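Local coordinates for protein pyruvate kinase 1 (Trypanosoma brucei brucei, PDB 4KCW) that catalyses the last step of glycolysis, transferring the phosphoryl group of phosphoenolpyruvate to ADP to give pyruvate and ATP, at residues K239-Q244 and R263-V268. Sequence-based numbering, arbitrary orientation.
Sequences KIENHQ and RGDLGV. With MG (magnesium ion), chain C; OXL (oxalate ion), chain E.
Glu-241 and Asp-265 meet at a magnesium ion in the active site of a TIM barrel, at the C-terminal ends of the neighbouring parallel strands 235-240 and 258-262. Oxalate, an analogue of enolpyruvate, fills the site. Helix 263-269 starts directly after its strand. Arg-263 forms a salt bridge with Asp-316. Its backbone O accepts a hydrogen bond from Arg-311 of a second subunit, which brings the subunit interface close to the site. At Gly-264 the backbone N donates to oxalate O4 (2.8 Å). Asp-265 N gives a straighter bond to oxalate O2, with an angle of 163° at the hydrogen. These two N-H groups of the first helical turn hold one carboxylate of the ligand. Asp-265 OD1 binds the magnesium at 2.0 Å, and its OD2 accepts from Asn-179. OE1 of Glu-241 binds the same ion. The OD1 of Asp-265 lies 2.7 Å from OE1 of Glu-241, a closeness the shared metal explains. The two carboxylate planes are turned 65° apart. Oxalate O2 and O3 and two waters complete six ligands. Lys-239 adds a positive charge to the oxalate side: its chain bends at chi3 (64°) and brings NZ to a hydrogen bond with oxalate O3; NZ also pairs with Asp-84. Leu-266 lies beside the backbone of residues 240-242. CD1 of Leu-266 packs 3.7 Å from Asn-242 N. Leu-266 also makes a bent CA-H...O contact with Glu-241 O, CA and O 3.3 Å apart.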
loop_
_atom_site.group_PDB
_atom_site.type_symbol
_atom_site.label_atom_id
_atom_site.label_comp_id
_atom_site.label_asym_id
_atom_site.label_seq_id
_atom_site.Cartn_x
_atom_site.Cartn_y
_atom_site.Cartn_z
ATOM N N LYS A 239 10.136 31.968 13.974
ATOM C CA LYS A 239 11.424 31.392 13.666
ATOM C C LYS A 239 11.812 30.400 14.749
ATOM O O LYS A 239 11.849 30.762 15.918
ATOM C CB LYS A 239 12.461 32.498 13.569
ATOM C CG LYS A 239 12.224 33.435 12.404
ATOM C CD LYS A 239 13.157 34.644 12.461
ATOM C CE LYS A 239 14.622 34.240 12.330
ATOM N NZ LYS A 239 15.493 35.437 12.160
ATOM N N ILE A 240 11.977 29.125 14.376
ATOM C CA ILE A 240 12.479 28.104 15.306
ATOM C C ILE A 240 14.001 28.057 15.250
ATOM O O ILE A 240 14.601 27.884 14.181
ATOM C CB ILE A 240 11.945 26.694 14.979
ATOM C CG1 ILE A 240 10.419 26.696 14.891
ATOM C CG2 ILE A 240 12.427 25.688 16.026
ATOM C CD1 ILE A 240 9.758 27.235 16.125
ATOM N N GLU A 241 14.622 28.201 16.409
ATOM C CA GLU A 241 15.981 28.708 16.486
ATOM C C GLU A 241 16.699 28.159 17.707
ATOM O O GLU A 241 17.902 28.287 17.812
ATOM C CB GLU A 241 15.981 30.242 16.538
ATOM C CG GLU A 241 15.975 30.884 15.182
ATOM C CD GLU A 241 16.549 32.286 15.187
ATOM O OE1 GLU A 241 17.701 32.444 14.736
ATOM O OE2 GLU A 241 15.811 33.239 15.528
ATOM N N ASN A 242 15.961 27.552 18.636
ATOM C CA ASN A 242 16.599 26.916 19.795
ATOM C C ASN A 242 15.913 25.638 20.239
ATOM O O ASN A 242 14.876 25.235 19.687
ATOM C CB ASN A 242 16.677 27.891 20.962
ATOM C CG ASN A 242 15.349 28.561 21.232
ATOM O OD1 ASN A 242 14.312 27.901 21.239
ATOM N ND2 ASN A 242 15.350 29.892 21.266
ATOM N N HIS A 243 16.504 25.013 21.250
ATOM C CA HIS A 243 15.984 23.805 21.878
ATOM C C HIS A 243 14.499 23.897 22.157
ATOM O O HIS A 243 13.733 22.993 21.817
ATOM C CB HIS A 243 16.743 23.564 23.183
ATOM C CG HIS A 243 16.558 22.191 23.740
ATOM N ND1 HIS A 243 15.791 21.945 24.819
ATOM C CD2 HIS A 243 17.021 20.949 23.291
ATOM C CE1 HIS A 243 15.765 20.617 25.057
ATOM N NE2 HIS A 243 16.513 20.009 24.119
ATOM N N GLN A 244 14.096 24.970 22.833
ATOM C CA GLN A 244 12.737 25.122 23.328
ATOM C C GLN A 244 11.714 25.262 22.178
ATOM O O GLN A 244 10.608 24.695 22.226
ATOM C CB GLN A 244 12.666 26.360 24.227
ATOM C CG GLN A 244 12.616 26.078 25.698
ATOM C CD GLN A 244 11.915 27.188 26.471
ATOM O OE1 GLN A 244 12.418 28.311 26.559
ATOM N NE2 GLN A 244 10.726 26.886 27.010
ATOM N N ARG A 263 18.032 27.893 10.467
ATOM C CA ARG A 263 19.056 26.897 10.717
ATOM C C ARG A 263 20.332 27.485 11.272
ATOM O O ARG A 263 21.056 26.811 12.008
ATOM C CB ARG A 263 19.314 26.089 9.475
ATOM C CG ARG A 263 18.049 25.371 9.000
ATOM C CD ARG A 263 18.358 24.414 7.882
ATOM N NE ARG A 263 18.996 25.122 6.811
ATOM C CZ ARG A 263 19.428 24.546 5.710
ATOM N NH1 ARG A 263 19.299 23.232 5.567
ATOM N NH2 ARG A 263 20.035 25.267 4.780
ATOM N N GLY A 264 20.523 28.788 11.049
ATOM C CA GLY A 264 21.679 29.515 11.561
ATOM C C GLY A 264 21.841 29.412 13.070
ATOM O O GLY A 264 22.751 28.709 13.561
ATOM N N ASP A 265 20.958 30.080 13.820
ATOM C CA ASP A 265 20.967 29.941 15.284
ATOM C C ASP A 265 20.635 28.511 15.770
ATOM O O ASP A 265 21.254 27.996 16.708
ATOM C CB ASP A 265 20.045 30.974 15.940
ATOM C CG ASP A 265 20.686 32.360 16.007
ATOM O OD1 ASP A 265 20.272 33.240 15.206
ATOM O OD2 ASP A 265 21.691 32.523 16.755
ATOM N N LEU A 266 19.720 27.849 15.089
ATOM C CA LEU A 266 19.372 26.494 15.470
ATOM C C LEU A 266 20.594 25.568 15.591
ATOM O O LEU A 266 20.741 24.848 16.581
ATOM C CB LEU A 266 18.348 25.911 14.512
ATOM C CG LEU A 266 17.752 24.602 14.999
ATOM C CD1 LEU A 266 16.926 24.906 16.232
ATOM C CD2 LEU A 266 16.890 23.960 13.909
ATOM N N GLY A 267 21.468 25.595 14.581
ATOM C CA GLY A 267 22.639 24.698 14.535
ATOM C C GLY A 267 23.831 25.111 15.392
ATOM O O GLY A 267 24.886 24.488 15.343
ATOM N N VAL A 268 23.675 26.196 16.140
ATOM C CA VAL A 268 24.566 26.513 17.247
ATOM C C VAL A 268 23.888 26.089 18.534
ATOM O O VAL A 268 24.542 25.646 19.474
ATOM C CB VAL A 268 24.838 28.029 17.333
ATOM C CG1 VAL A 268 25.769 28.318 18.484
ATOM C CG2 VAL A 268 25.451 28.537 16.047
HETATM MG MG MG C . 18.817 33.877 14.019
HETATM C C1 OXL E . 18.068 33.269 11.201
HETATM C C2 OXL E . 18.982 32.045 11.443
HETATM O O1 OXL E . 17.450 33.399 10.089
HETATM O O2 OXL E . 19.538 31.993 12.574
HETATM O O3 OXL E . 17.926 34.024 12.193
HETATM O O4 OXL E . 19.079 31.156 10.538
HETATM O O HOH W 1 17.318 35.250 14.936
HETATM O O HOH W 2 20.097 35.035 13.124
#